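Side-chain contacts in peroxisomal membrane protein PEX15 (Saccharomyces cerevisiae, PDB 5VXV), which docks the Pex1-Pex6 AAA-ATPase at the peroxisomal membrane, where that complex extracts the import receptor Pex5: residues A[65-70]-A[102-107]; A[144-149]-A[194-199]; A[40-45]-A[82-87]; A[152-157]-A[169-174]. All coordinates share one frame; numbering follows the deposited sequence. Where two conformers were deposited one is given.

Contact 1. Residues A[65-70]-A[102-107]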
loop_
_atom_site.group_PDB
_atom_site.type_symbol
_atom_site.label_atom_id
_atom_site.label_comp_id
_atom_site.label_asym_id
_atom_site.label_seq_id
_atom_site.Cartn_x
_atom_site.Cartn_y
_atom_site.Cartn_z
ATOM N N GLU A 65 5.573 -9.190 -15.088
ATOM C CA GLU A 65 4.456 -8.295 -15.371
ATOM C C GLU A 65 3.968 -7.603 -14.104
ATOM O O GLU A 65 3.623 -6.415 -14.134
ATOM C CB GLU A 65 3.328 -9.074 -16.047
ATOM C CG GLU A 65 3.687 -9.504 -17.464
ATOM C CD GLU A 65 2.684 -10.460 -18.084
ATOM O OE1 GLU A 65 2.854 -10.797 -19.274
ATOM O OE2 GLU A 65 1.730 -10.879 -17.391
ATOM N N ILE A 66 3.947 -8.318 -12.978
ATOM C CA ILE A 66 3.627 -7.684 -11.701
ATOM C C ILE A 66 4.667 -6.623 -11.366
ATOM O O ILE A 66 4.330 -5.489 -11.001
ATOM C CB ILE A 66 3.521 -8.740 -10.585
ATOM C CG1 ILE A 66 2.331 -9.666 -10.844
ATOM C CG2 ILE A 66 3.389 -8.070 -9.213
ATOM C CD1 ILE A 66 2.236 -10.838 -9.886
ATOM N N LEU A 67 5.951 -6.975 -11.486
ATOM C CA LEU A 67 7.015 -6.046 -11.122
ATOM C C LEU A 67 6.947 -4.762 -11.937
ATOM O O LEU A 67 7.294 -3.688 -11.431
ATOM C CB LEU A 67 8.382 -6.712 -11.300
ATOM C CG LEU A 67 8.748 -7.776 -10.264
ATOM C CD1 LEU A 67 10.053 -8.463 -10.636
ATOM C CD2 LEU A 67 8.850 -7.167 -8.876
ATOM N N ASN A 68 6.502 -4.845 -13.192
ATOM C CA ASN A 68 6.399 -3.643 -14.012
ATOM C C ASN A 68 5.363 -2.677 -13.452
ATOM O O ASN A 68 5.507 -1.459 -13.603
ATOM C CB ASN A 68 6.050 -4.021 -15.450
ATOM C CG ASN A 68 6.575 -3.018 -16.456
ATOM N N ILE A 69 4.323 -3.194 -12.795
ATOM C CA ILE A 69 3.267 -2.325 -12.285
ATOM C C ILE A 69 3.644 -1.703 -10.942
ATOM O O ILE A 69 3.172 -0.608 -10.617
ATOM C CB ILE A 69 1.943 -3.103 -12.169
ATOM C CG1 ILE A 69 1.551 -3.724 -13.516
ATOM C CG2 ILE A 69 0.825 -2.199 -11.657
ATOM C CD1 ILE A 69 1.411 -2.731 -14.661
ATOM N N PHE A 70 4.477 -2.372 -10.139
ATOM C CA PHE A 70 4.730 -1.936 -8.768
ATOM C C PHE A 70 6.184 -1.555 -8.504
ATOM O O PHE A 70 6.539 -1.296 -7.347
ATOM C CB PHE A 70 4.295 -3.022 -7.778
ATOM C CG PHE A 70 2.829 -3.348 -7.846
ATOM C CD1 PHE A 70 1.875 -2.366 -7.622
ATOM C CD2 PHE A 70 2.405 -4.632 -8.124
ATOM C CE1 PHE A 70 0.530 -2.659 -7.682
ATOM C CE2 PHE A 70 1.060 -4.933 -8.189
ATOM C CZ PHE A 70 0.119 -3.944 -7.965
ATOM N N ILE A 102 5.419 -2.018 -1.533
ATOM C CA ILE A 102 6.239 -2.451 -0.406
ATOM C C ILE A 102 6.648 -3.909 -0.573
ATOM O O ILE A 102 7.787 -4.288 -0.284
ATOM C CB ILE A 102 5.471 -2.217 0.909
ATOM C CG1 ILE A 102 5.330 -0.715 1.174
ATOM C CG2 ILE A 102 6.160 -2.908 2.085
ATOM C CD1 ILE A 102 4.275 -0.365 2.200
ATOM N N LYS A 103 5.723 -4.744 -1.050
ATOM C CA LYS A 103 6.021 -6.164 -1.210
ATOM C C LYS A 103 7.143 -6.392 -2.213
ATOM O O LYS A 103 7.935 -7.330 -2.057
ATOM C CB LYS A 103 4.764 -6.921 -1.633
ATOM C CG LYS A 103 3.847 -7.250 -0.471
ATOM C CD LYS A 103 2.565 -7.910 -0.935
ATOM C CE LYS A 103 1.612 -8.130 0.228
ATOM N NZ LYS A 103 0.283 -8.614 -0.230
ATOM N N VAL A 104 7.230 -5.552 -3.246
ATOM C CA VAL A 104 8.321 -5.665 -4.213
ATOM C C VAL A 104 9.652 -5.349 -3.541
ATOM O O VAL A 104 10.623 -6.105 -3.655
ATOM C CB VAL A 104 8.067 -4.738 -5.419
ATOM C CG1 VAL A 104 9.315 -4.628 -6.299
ATOM C CG2 VAL A 104 6.889 -5.243 -6.237
ATOM N N ILE A 105 9.715 -4.221 -2.834
ATOM C CA ILE A 105 10.952 -3.826 -2.168
ATOM C C ILE A 105 11.365 -4.880 -1.151
ATOM O O ILE A 105 12.548 -5.219 -1.029
ATOM C CB ILE A 105 10.777 -2.445 -1.508
ATOM C CG1 ILE A 105 10.480 -1.380 -2.568
ATOM C CG2 ILE A 105 12.023 -2.064 -0.707
ATOM C CD1 ILE A 105 10.017 -0.052 -1.995
ATOM N N GLN A 106 10.395 -5.418 -0.412
ATOM C CA GLN A 106 10.704 -6.285 0.719
ATOM C C GLN A 106 11.223 -7.647 0.269
ATOM O O GLN A 106 12.139 -8.198 0.889
ATOM C CB GLN A 106 9.458 -6.442 1.590
ATOM C CG GLN A 106 9.649 -7.294 2.829
ATOM C CD GLN A 106 8.394 -7.356 3.676
ATOM O OE1 GLN A 106 7.388 -6.719 3.363
ATOM N NE2 GLN A 106 8.444 -8.128 4.754
ATOM N N PHE A 107 10.654 -8.211 -0.799
ATOM C CA PHE A 107 10.932 -9.594 -1.167
ATOM C C PHE A 107 11.612 -9.770 -2.518
ATOM O O PHE A 107 12.366 -10.732 -2.683
ATOM C CB PHE A 107 9.631 -10.416 -1.168
ATOM C CG PHE A 107 8.944 -10.463 0.167
ATOM C CD1 PHE A 107 9.516 -11.141 1.232
ATOM C CD2 PHE A 107 7.725 -9.836 0.358
ATOM C CE1 PHE A 107 8.886 -11.188 2.463
ATOM C CE2 PHE A 107 7.090 -9.879 1.584
ATOM C CZ PHE A 107 7.672 -10.556 2.639
#

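Contact 2. Residues A[144-149]-A[194-199]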
loop_
_atom_site.group_PDB
_atom_site.type_symbol
_atom_site.label_atom_id
_atom_site.label_comp_id
_atom_site.label_asym_id
_atom_site.label_seq_id
_atom_site.Cartn_x
_atom_site.Cartn_y
_atom_site.Cartn_z
ATOM N N VAL A 144 -11.230 6.089 8.253
ATOM C CA VAL A 144 -10.630 4.768 8.438
ATOM C C VAL A 144 -9.534 4.531 7.408
ATOM O O VAL A 144 -8.462 4.003 7.731
ATOM C CB VAL A 144 -11.711 3.674 8.385
ATOM C CG1 VAL A 144 -11.078 2.284 8.462
ATOM C CG2 VAL A 144 -12.698 3.863 9.523
ATOM N N GLY A 145 -9.779 4.913 6.157
ATOM C CA GLY A 145 -8.752 4.769 5.139
ATOM C C GLY A 145 -7.522 5.604 5.434
ATOM O O GLY A 145 -6.393 5.183 5.162
ATOM N N LEU A 146 -7.720 6.800 5.995
ATOM C CA LEU A 146 -6.588 7.667 6.309
ATOM C C LEU A 146 -5.771 7.108 7.467
ATOM O O LEU A 146 -4.536 7.117 7.417
ATOM C CB LEU A 146 -7.077 9.083 6.618
ATOM C CG LEU A 146 -5.995 10.108 6.968
ATOM C CD1 LEU A 146 -4.905 10.156 5.906
ATOM C CD2 LEU A 146 -6.617 11.484 7.148
ATOM N N GLN A 147 -6.433 6.602 8.513
ATOM C CA GLN A 147 -5.704 5.910 9.571
ATOM C C GLN A 147 -4.854 4.788 8.990
ATOM O O GLN A 147 -3.675 4.646 9.329
ATOM C CB GLN A 147 -6.665 5.348 10.624
ATOM C CG GLN A 147 -5.936 4.618 11.756
ATOM C CD GLN A 147 -6.862 3.889 12.708
ATOM O OE1 GLN A 147 -8.078 3.874 12.528
ATOM N NE2 GLN A 147 -6.282 3.266 13.726
ATOM N N GLU A 148 -5.441 3.979 8.104
ATOM C CA GLU A 148 -4.697 2.868 7.517
ATOM C C GLU A 148 -3.498 3.370 6.725
ATOM O O GLU A 148 -2.411 2.780 6.785
ATOM C CB GLU A 148 -5.614 2.028 6.624
ATOM C CG GLU A 148 -4.931 0.796 6.027
ATOM C CD GLU A 148 -5.866 -0.058 5.187
ATOM O OE1 GLU A 148 -6.320 0.408 4.123
ATOM O OE2 GLU A 148 -6.149 -1.204 5.596
ATOM N N LEU A 149 -3.679 4.454 5.969
ATOM C CA LEU A 149 -2.595 4.999 5.158
ATOM C C LEU A 149 -1.412 5.411 6.028
ATOM O O LEU A 149 -0.257 5.092 5.721
ATOM C CB LEU A 149 -3.111 6.185 4.341
ATOM C CG LEU A 149 -2.075 6.984 3.548
ATOM C CD1 LEU A 149 -1.379 6.104 2.521
ATOM C CD2 LEU A 149 -2.737 8.180 2.884
ATOM N N VAL A 194 -11.918 9.750 20.418
ATOM C CA VAL A 194 -10.796 9.002 19.849
ATOM C C VAL A 194 -10.555 9.543 18.444
ATOM O O VAL A 194 -11.260 9.173 17.496
ATOM C CB VAL A 194 -11.047 7.490 19.824
ATOM C CG1 VAL A 194 -9.843 6.762 19.232
ATOM C CG2 VAL A 194 -11.335 6.977 21.228
ATOM N N SER A 195 -9.549 10.403 18.301
ATOM C CA SER A 195 -9.173 10.958 17.011
ATOM C C SER A 195 -8.268 9.983 16.258
ATOM O O SER A 195 -7.781 8.994 16.813
ATOM C CB SER A 195 -8.461 12.296 17.195
ATOM O OG SER A 195 -7.152 12.114 17.724
ATOM N N ILE A 196 -8.035 10.272 14.973
ATOM C CA ILE A 196 -7.089 9.458 14.214
ATOM C C ILE A 196 -5.717 9.509 14.871
ATOM O O ILE A 196 -5.020 8.493 14.969
ATOM C CB ILE A 196 -7.015 9.906 12.741
ATOM C CG1 ILE A 196 -8.387 9.808 12.067
ATOM C CG2 ILE A 196 -6.001 9.038 11.988
ATOM C CD1 ILE A 196 -8.393 10.268 10.608
ATOM N N GLU A 197 -5.303 10.694 15.328
ATOM C CA GLU A 197 -4.019 10.804 16.010
ATOM C C GLU A 197 -3.987 9.925 17.251
ATOM O O GLU A 197 -3.014 9.200 17.483
ATOM C CB GLU A 197 -3.733 12.259 16.378
ATOM C CG GLU A 197 -2.431 12.425 17.154
ATOM C CD GLU A 197 -1.937 13.855 17.182
ATOM O OE1 GLU A 197 -1.940 14.466 18.271
ATOM O OE2 GLU A 197 -1.549 14.368 16.113
ATOM N N ASP A 198 -5.045 9.983 18.067
ATOM C CA ASP A 198 -5.127 9.123 19.244
ATOM C C ASP A 198 -4.951 7.660 18.857
ATOM O O ASP A 198 -4.180 6.924 19.484
ATOM C CB ASP A 198 -6.467 9.319 19.958
ATOM C CG ASP A 198 -6.663 10.730 20.480
ATOM O OD1 ASP A 198 -5.656 11.420 20.755
ATOM O OD2 ASP A 198 -7.835 11.148 20.623
ATOM N N ALA A 199 -5.657 7.224 17.814
ATOM C CA ALA A 199 -5.623 5.819 17.426
ATOM C C ALA A 199 -4.240 5.408 16.939
ATOM O O ALA A 199 -3.758 4.320 17.277
ATOM C CB ALA A 199 -6.672 5.553 16.347
#

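Contact 3. Residues A[40-45]-A[82-87]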
loop_
_atom_site.group_PDB
_atom_site.type_symbol
_atom_site.label_atom_id
_atom_site.label_comp_id
_atom_site.label_asym_id
_atom_site.label_seq_id
_atom_site.Cartn_x
_atom_site.Cartn_y
_atom_site.Cartn_z
HETATM N N MSE A 40 -12.219 -2.258 -13.854
HETATM C CA MSE A 40 -12.427 -3.396 -12.959
HETATM C C MSE A 40 -11.359 -4.474 -13.144
HETATM O O MSE A 40 -11.115 -5.267 -12.233
HETATM C CB MSE A 40 -13.825 -3.992 -13.155
HETATM C CG MSE A 40 -14.952 -3.191 -12.499
HETATM SE SE MSE A 40 -14.677 -2.836 -10.585
HETATM C CE MSE A 40 -13.952 -1.030 -10.713
ATOM N N ILE A 41 -10.712 -4.500 -14.311
ATOM C CA ILE A 41 -9.559 -5.379 -14.480
ATOM C C ILE A 41 -8.409 -4.906 -13.600
ATOM O O ILE A 41 -7.743 -5.709 -12.934
ATOM C CB ILE A 41 -9.150 -5.458 -15.963
ATOM C CG1 ILE A 41 -10.280 -6.090 -16.783
ATOM C CG2 ILE A 41 -7.855 -6.261 -16.119
ATOM C CD1 ILE A 41 -9.986 -6.242 -18.270
ATOM N N LEU A 42 -8.156 -3.595 -13.581
ATOM C CA LEU A 42 -7.153 -3.050 -12.671
ATOM C C LEU A 42 -7.535 -3.312 -11.219
ATOM O O LEU A 42 -6.688 -3.700 -10.407
ATOM C CB LEU A 42 -6.984 -1.552 -12.924
ATOM C CG LEU A 42 -6.096 -0.766 -11.954
ATOM C CD1 LEU A 42 -4.694 -1.338 -11.902
ATOM C CD2 LEU A 42 -6.063 0.702 -12.363
ATOM N N ASP A 43 -8.810 -3.111 -10.878
ATOM C CA ASP A 43 -9.253 -3.319 -9.503
ATOM C C ASP A 43 -9.023 -4.762 -9.063
ATOM O O ASP A 43 -8.560 -5.009 -7.943
ATOM C CB ASP A 43 -10.729 -2.942 -9.374
ATOM C CG ASP A 43 -11.089 -2.438 -7.990
ATOM O OD1 ASP A 43 -10.336 -1.606 -7.437
ATOM O OD2 ASP A 43 -12.132 -2.867 -7.455
ATOM N N LEU A 44 -9.340 -5.729 -9.927
ATOM C CA LEU A 44 -9.101 -7.130 -9.587
ATOM C C LEU A 44 -7.613 -7.398 -9.406
ATOM O O LEU A 44 -7.198 -8.056 -8.445
ATOM C CB LEU A 44 -9.675 -8.045 -10.671
ATOM C CG LEU A 44 -9.316 -9.531 -10.527
ATOM C CD1 LEU A 44 -9.813 -10.091 -9.201
ATOM C CD2 LEU A 44 -9.870 -10.340 -11.690
ATOM N N PHE A 45 -6.794 -6.900 -10.331
ATOM C CA PHE A 45 -5.358 -7.139 -10.259
ATOM C C PHE A 45 -4.784 -6.658 -8.932
ATOM O O PHE A 45 -4.040 -7.384 -8.263
ATOM C CB PHE A 45 -4.662 -6.450 -11.430
ATOM C CG PHE A 45 -3.170 -6.541 -11.379
ATOM C CD1 PHE A 45 -2.531 -7.741 -11.638
ATOM C CD2 PHE A 45 -2.404 -5.429 -11.070
ATOM C CE1 PHE A 45 -1.158 -7.831 -11.593
ATOM C CE2 PHE A 45 -1.029 -5.513 -11.025
ATOM C CZ PHE A 45 -0.404 -6.714 -11.286
ATOM N N LYS A 82 -0.685 7.212 -11.255
ATOM C CA LYS A 82 -1.524 8.355 -11.598
ATOM C C LYS A 82 -3.000 7.973 -11.615
ATOM O O LYS A 82 -3.856 8.763 -11.202
ATOM C CB LYS A 82 -1.104 8.928 -12.952
ATOM C CG LYS A 82 0.261 9.600 -12.944
ATOM C CD LYS A 82 0.600 10.202 -14.297
ATOM C CE LYS A 82 1.954 10.897 -14.274
ATOM N N ILE A 83 -3.318 6.766 -12.089
ATOM C CA ILE A 83 -4.710 6.327 -12.137
ATOM C C ILE A 83 -5.236 6.070 -10.731
ATOM O O ILE A 83 -6.322 6.530 -10.362
ATOM C CB ILE A 83 -4.847 5.070 -13.015
ATOM C CG1 ILE A 83 -4.490 5.389 -14.469
ATOM C CG2 ILE A 83 -6.266 4.500 -12.924
ATOM C CD1 ILE A 83 -4.368 4.162 -15.354
ATOM N N ILE A 84 -4.478 5.323 -9.928
ATOM C CA ILE A 84 -4.971 4.905 -8.620
ATOM C C ILE A 84 -4.965 6.076 -7.646
ATOM O O ILE A 84 -5.965 6.349 -6.972
ATOM C CB ILE A 84 -4.150 3.711 -8.100
ATOM C CG1 ILE A 84 -4.444 2.483 -8.969
ATOM C CG2 ILE A 84 -4.483 3.418 -6.639
ATOM C CD1 ILE A 84 -3.643 1.247 -8.624
ATOM N N LEU A 85 -3.841 6.789 -7.550
ATOM C CA LEU A 85 -3.794 7.949 -6.666
ATOM C C LEU A 85 -4.699 9.073 -7.157
ATOM O O LEU A 85 -5.046 9.963 -6.371
ATOM C CB LEU A 85 -2.358 8.458 -6.522
ATOM C CG LEU A 85 -1.481 7.745 -5.487
ATOM C CD1 LEU A 85 -1.352 6.257 -5.775
ATOM C CD2 LEU A 85 -0.108 8.405 -5.424
ATOM N N GLY A 86 -5.096 9.046 -8.432
ATOM C CA GLY A 86 -5.977 10.068 -8.967
ATOM C C GLY A 86 -7.424 9.940 -8.542
ATOM O O GLY A 86 -8.178 10.911 -8.655
ATOM N N ASP A 87 -7.835 8.766 -8.063
ATOM C CA ASP A 87 -9.191 8.562 -7.553
ATOM C C ASP A 87 -9.122 8.666 -6.035
ATOM O O ASP A 87 -8.996 7.665 -5.329
ATOM C CB ASP A 87 -9.763 7.222 -7.995
ATOM C CG ASP A 87 -11.218 7.058 -7.600
ATOM O OD1 ASP A 87 -11.737 7.932 -6.872
ATOM O OD2 ASP A 87 -11.843 6.057 -8.007
#

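Contact 4. Residues A[152-157]-A[169-174]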
loop_
_atom_site.group_PDB
_atom_site.type_symbol
_atom_site.label_atom_id
_atom_site.label_comp_id
_atom_site.label_asym_id
_atom_site.label_seq_id
_atom_site.Cartn_x
_atom_site.Cartn_y
_atom_site.Cartn_z
ATOM N N ILE A 152 0.344 2.323 7.407
ATOM C CA ILE A 152 1.240 1.717 6.422
ATOM C C ILE A 152 2.578 2.444 6.423
ATOM O O ILE A 152 3.646 1.827 6.483
ATOM C CB ILE A 152 0.605 1.730 5.020
ATOM C CG1 ILE A 152 -0.604 0.797 4.959
ATOM C CG2 ILE A 152 1.632 1.308 3.962
ATOM C CD1 ILE A 152 -1.446 0.972 3.707
ATOM N N PHE A 153 2.533 3.775 6.346
ATOM C CA PHE A 153 3.760 4.561 6.316
ATOM C C PHE A 153 4.635 4.252 7.525
ATOM O O PHE A 153 5.838 4.004 7.388
ATOM C CB PHE A 153 3.414 6.050 6.258
ATOM C CG PHE A 153 4.611 6.950 6.119
ATOM C CD1 PHE A 153 5.276 7.415 7.240
ATOM C CD2 PHE A 153 5.064 7.337 4.868
ATOM C CE1 PHE A 153 6.375 8.243 7.118
ATOM C CE2 PHE A 153 6.163 8.166 4.741
ATOM C CZ PHE A 153 6.819 8.618 5.867
ATOM N N ILE A 154 4.044 4.247 8.721
ATOM C CA ILE A 154 4.834 4.067 9.936
ATOM C C ILE A 154 5.270 2.613 10.091
ATOM O O ILE A 154 6.460 2.323 10.262
ATOM C CB ILE A 154 4.044 4.557 11.163
ATOM C CG1 ILE A 154 3.827 6.070 11.067
ATOM C CG2 ILE A 154 4.781 4.202 12.454
ATOM C CD1 ILE A 154 2.960 6.658 12.164
ATOM N N PHE A 155 4.319 1.676 10.039
ATOM C CA PHE A 155 4.632 0.304 10.427
ATOM C C PHE A 155 5.277 -0.488 9.294
ATOM O O PHE A 155 6.142 -1.333 9.545
ATOM C CB PHE A 155 3.367 -0.407 10.915
ATOM C CG PHE A 155 2.788 0.182 12.172
ATOM C CD1 PHE A 155 3.585 0.388 13.286
ATOM C CD2 PHE A 155 1.452 0.536 12.237
ATOM C CE1 PHE A 155 3.059 0.935 14.442
ATOM C CE2 PHE A 155 0.922 1.082 13.386
ATOM C CZ PHE A 155 1.724 1.284 14.491
ATOM N N GLN A 156 4.871 -0.252 8.048
ATOM C CA GLN A 156 5.438 -1.019 6.947
ATOM C C GLN A 156 6.676 -0.370 6.343
ATOM O O GLN A 156 7.585 -1.087 5.906
ATOM C CB GLN A 156 4.385 -1.237 5.856
ATOM C CG GLN A 156 3.159 -1.999 6.339
ATOM C CD GLN A 156 2.499 -2.813 5.240
ATOM O OE1 GLN A 156 3.145 -3.221 4.274
ATOM N NE2 GLN A 156 1.202 -3.061 5.388
ATOM N N VAL A 157 6.751 0.958 6.319
ATOM C CA VAL A 157 7.871 1.636 5.676
ATOM C C VAL A 157 8.924 2.015 6.714
ATOM O O VAL A 157 10.064 1.543 6.649
ATOM C CB VAL A 157 7.392 2.868 4.885
ATOM C CG1 VAL A 157 8.555 3.511 4.142
ATOM C CG2 VAL A 157 6.299 2.469 3.903
ATOM N N ASN A 169 8.229 8.689 18.005
ATOM C CA ASN A 169 8.965 9.736 17.306
ATOM C C ASN A 169 8.809 9.640 15.795
ATOM O O ASN A 169 9.038 10.632 15.094
ATOM C CB ASN A 169 10.443 9.674 17.687
ATOM C CG ASN A 169 10.671 9.923 19.167
HETATM N N MSE A 170 8.428 8.479 15.277
HETATM C CA MSE A 170 8.182 8.337 13.850
HETATM C C MSE A 170 6.947 9.130 13.439
HETATM O O MSE A 170 6.911 9.733 12.364
HETATM C CB MSE A 170 8.004 6.870 13.484
HETATM C CG MSE A 170 9.238 6.038 13.719
HETATM SE SE MSE A 170 8.854 4.159 13.485
HETATM C CE MSE A 170 10.670 3.518 13.170
ATOM N N TYR A 171 5.931 9.120 14.301
ATOM C CA TYR A 171 4.734 9.905 14.029
ATOM C C TYR A 171 5.034 11.395 14.124
ATOM O O TYR A 171 4.684 12.167 13.225
ATOM C CB TYR A 171 3.611 9.524 14.993
ATOM C CG TYR A 171 2.366 10.354 14.786
ATOM C CD1 TYR A 171 1.508 10.093 13.728
ATOM C CD2 TYR A 171 2.055 11.402 15.639
ATOM C CE1 TYR A 171 0.374 10.853 13.526
ATOM C CE2 TYR A 171 0.923 12.168 15.445
ATOM C CZ TYR A 171 0.085 11.888 14.389
ATOM O OH TYR A 171 -1.043 12.646 14.193
ATOM N N TRP A 172 5.694 11.817 15.203
ATOM C CA TRP A 172 5.995 13.235 15.361
ATOM C C TRP A 172 6.934 13.728 14.270
ATOM O O TRP A 172 6.810 14.871 13.817
ATOM C CB TRP A 172 6.586 13.491 16.748
ATOM C CG TRP A 172 5.681 13.045 17.860
ATOM C CD1 TRP A 172 5.978 12.158 18.855
ATOM C CD2 TRP A 172 4.326 13.455 18.079
ATOM N NE1 TRP A 172 4.892 11.996 19.683
ATOM C CE2 TRP A 172 3.865 12.781 19.228
ATOM C CE3 TRP A 172 3.457 14.329 17.416
ATOM C CZ2 TRP A 172 2.574 12.954 19.727
ATOM C CZ3 TRP A 172 2.177 14.503 17.916
ATOM C CH2 TRP A 172 1.748 13.817 19.060
ATOM N N ALA A 173 7.864 12.880 13.818
ATOM C CA ALA A 173 8.753 13.276 12.730
ATOM C C ALA A 173 7.973 13.517 11.445
ATOM O O ALA A 173 8.206 14.508 10.744
ATOM C CB ALA A 173 9.826 12.210 12.510
ATOM N N LEU A 174 7.047 12.615 11.113
ATOM C CA LEU A 174 6.211 12.817 9.935
ATOM C C LEU A 174 5.425 14.118 10.037
ATOM O O LEU A 174 5.312 14.866 9.059
ATOM C CB LEU A 174 5.266 11.628 9.760
ATOM C CG LEU A 174 4.235 11.731 8.633
ATOM C CD1 LEU A 174 4.914 11.885 7.282
ATOM C CD2 LEU A 174 3.332 10.510 8.648
#

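Contact 1. Residues A[65-70]-A[102-107]
Val104 reaches from helix 91-108 toward the last turn of helix 60-70 and touches Leu67 and Phe70 with its two methyl groups. Its CB points at the opposing helix and forks there. CG1, anti to the backbone N (chi1 169°), meets Leu67 CD2 at 3.6 Å. CG2, on the other branch, lies 3.7 Å from Phe70 CB and 3.8 Å from Leu67 CD2, so the leucine methyl is shared by both tips of the fork. The leucine and valine side chains approach at a slant.

Phe70 contributes its CB rather than its ring, which leads away toward Cys49 of helix 39-51. Within its own helix that ring has Ile69 CG2 over its centre, 4.0 Å above the plane, and Ile66 CG2 at its edge in plane. The CA atoms of Phe70 and Val104 are 6.9 Å apart. Here helix 60-70 ends, and Ile66 O accepts from both Ile69 N and Phe70 N. The arrangement is apolar helix-to-helix packing inside an all-alpha domain, with one beta-branched residue set against the end of another helix.

Contact 2. Residues A[144-149]-A[194-199]
Ile196 and Gln147 bury the most surface here, followed by Ala199, and together they join the early part of helix 143-161 to the first turn of helix 196-217. The backbones come near, with the CA atoms of Gln147 and Ile196 6.0 Å apart. Ile196 works with both branches. CG2 lies against the base of the glutamine, 4.0 Å from Gln147 CB and equally far from its CA. CG1 carries CD1 to a different neighbour, Leu146, whose CD2 is 4.1 Å from Ile196 CD1; these two side chains meet nearly at a right angle. Leu185 of helix 181-187 touches both Leu146 and Ile196, extending the apolar patch beyond the two segments.

Gln147 leaves its backbone with CG anti to N (chi1 180°) and stays extended, which carries the amide along to Ala199. Its NE2 approaches Ala199 CB at 3.5 Å, a van der Waals touch, while the same nitrogen donates a hydrogen bond to Glu151 OE2. Leu190 also packs on both Gln147 and Ala199.

The start of the second helix is fixed by the residue just before Ile196. Ser195 OG accepts from Asp198 N (3.0 Å, 170° at the hydrogen), and Asp198 OD2 accepts from Ser195 N (3.0 Å, 174°), approached from above the carboxylate plane. This reciprocal pair is a capping box, with Ser195 as the N-cap of the helix that begins at Ile196.

Contact 3. Residues A[40-45]-A[82-87]
Leu42 of helix 39-51 meets Ile83 and Ile84 of helix 75-86, an apolar helix-to-helix contact in the all-alpha, probably cytosolic, domain. The leucine is the sole residue of its segment to touch the other, and it does so through one methyl. With CG anti to the backbone N (chi1 173°) and chi2 at 58°, CD2 is directed at the other helix, and this lets it bridge a backbone gap of 9.2 Å between the CA atoms of Leu42 and Ile84.

The inner part is the more enclosed. Leu42 is buried and also rests on Phe35 of helix 32-37, while Ile84 packs against Ile94 and Phe97 of helix 91-108. Two conformers of Ile84 were deposited, however, so its longer touch, CG1 to Leu42 CD2 at 4.2 Å, is the less certain. The outer part is looser: Ile83 is only partly buried, with Ile32 and Lys36 beside it, and the neighbouring Lys82 and Gly86 lie on the surface. Asp43, next to Leu42, turns to a salt bridge with Lys90 instead of joining the apolar patch. The closest approach nevertheless falls on this outer side, where Leu42 CD2 meets Ile83 CG2 at 3.8 Å.

Contact 4. Residues A[152-157]-A[169-174]
A helical hairpin made by the consecutive helices 143-161 and 168-177 is held together here by Phe153 and Ile154 packing on Met170, Tyr171 and Leu174. The axes of the two short segments pass 10.3 Å apart with their directions 131° from each other, so the arms run roughly antiparallel but splayed.

Phe153 and Leu174 form one half. Phe153 CG stands opposite the backbone N (chi1 -176°), which turns the ring toward the second arm; there Phe153 CD1 lies 3.9 Å from Leu174 CD2, and Phe153 CE1 is the same distance from Leu174 CD1. Both leucine methyls therefore bear on the CD1-CE1-CZ side of the ring, with CD2 coming at it obliquely. Replacing Phe153 by alanine would take away the ring and is likely to leave both Leu174 methyls without this partner, opening a gap between the arms.

Ile154 fills the other half by dividing its branches. Its CD1 comes to the edge of the Tyr171 ring, near the ring plane, 4.0 Å from CD1 of that tyrosine, while Ile154 CG2 is 4.2 Å from the SE atom of Met170, present as selenomethionine.

The polar end of Tyr171 goes elsewhere: its OH bonds to Glu197 of helix 196-217. Cohesion between the two segments thus rests on buried apolar surface, with the tyrosine hydroxyl bonded to a third helix.

From the N terminus, residues 40-45 open contact 3 and 65-70 open contact 1 before 82-87 close the former and 102-107 the latter. These two loops cross, tying helices 39-51, 60-70, 75-86 and 91-108 into one half of the domain; Phe45 and Phe70 touch where they meet. The second half begins later: 144-149 open contact 2, and the shorter hairpin of contact 4 opens and closes before 194-199 complete the outer loop. Both use helix 143-161, and Glu197 to Tyr171 links their far arms. Ile102 packing on Ile152 joins the halves, while contacts 1 and 2 lie on opposite sides of the chain's centre.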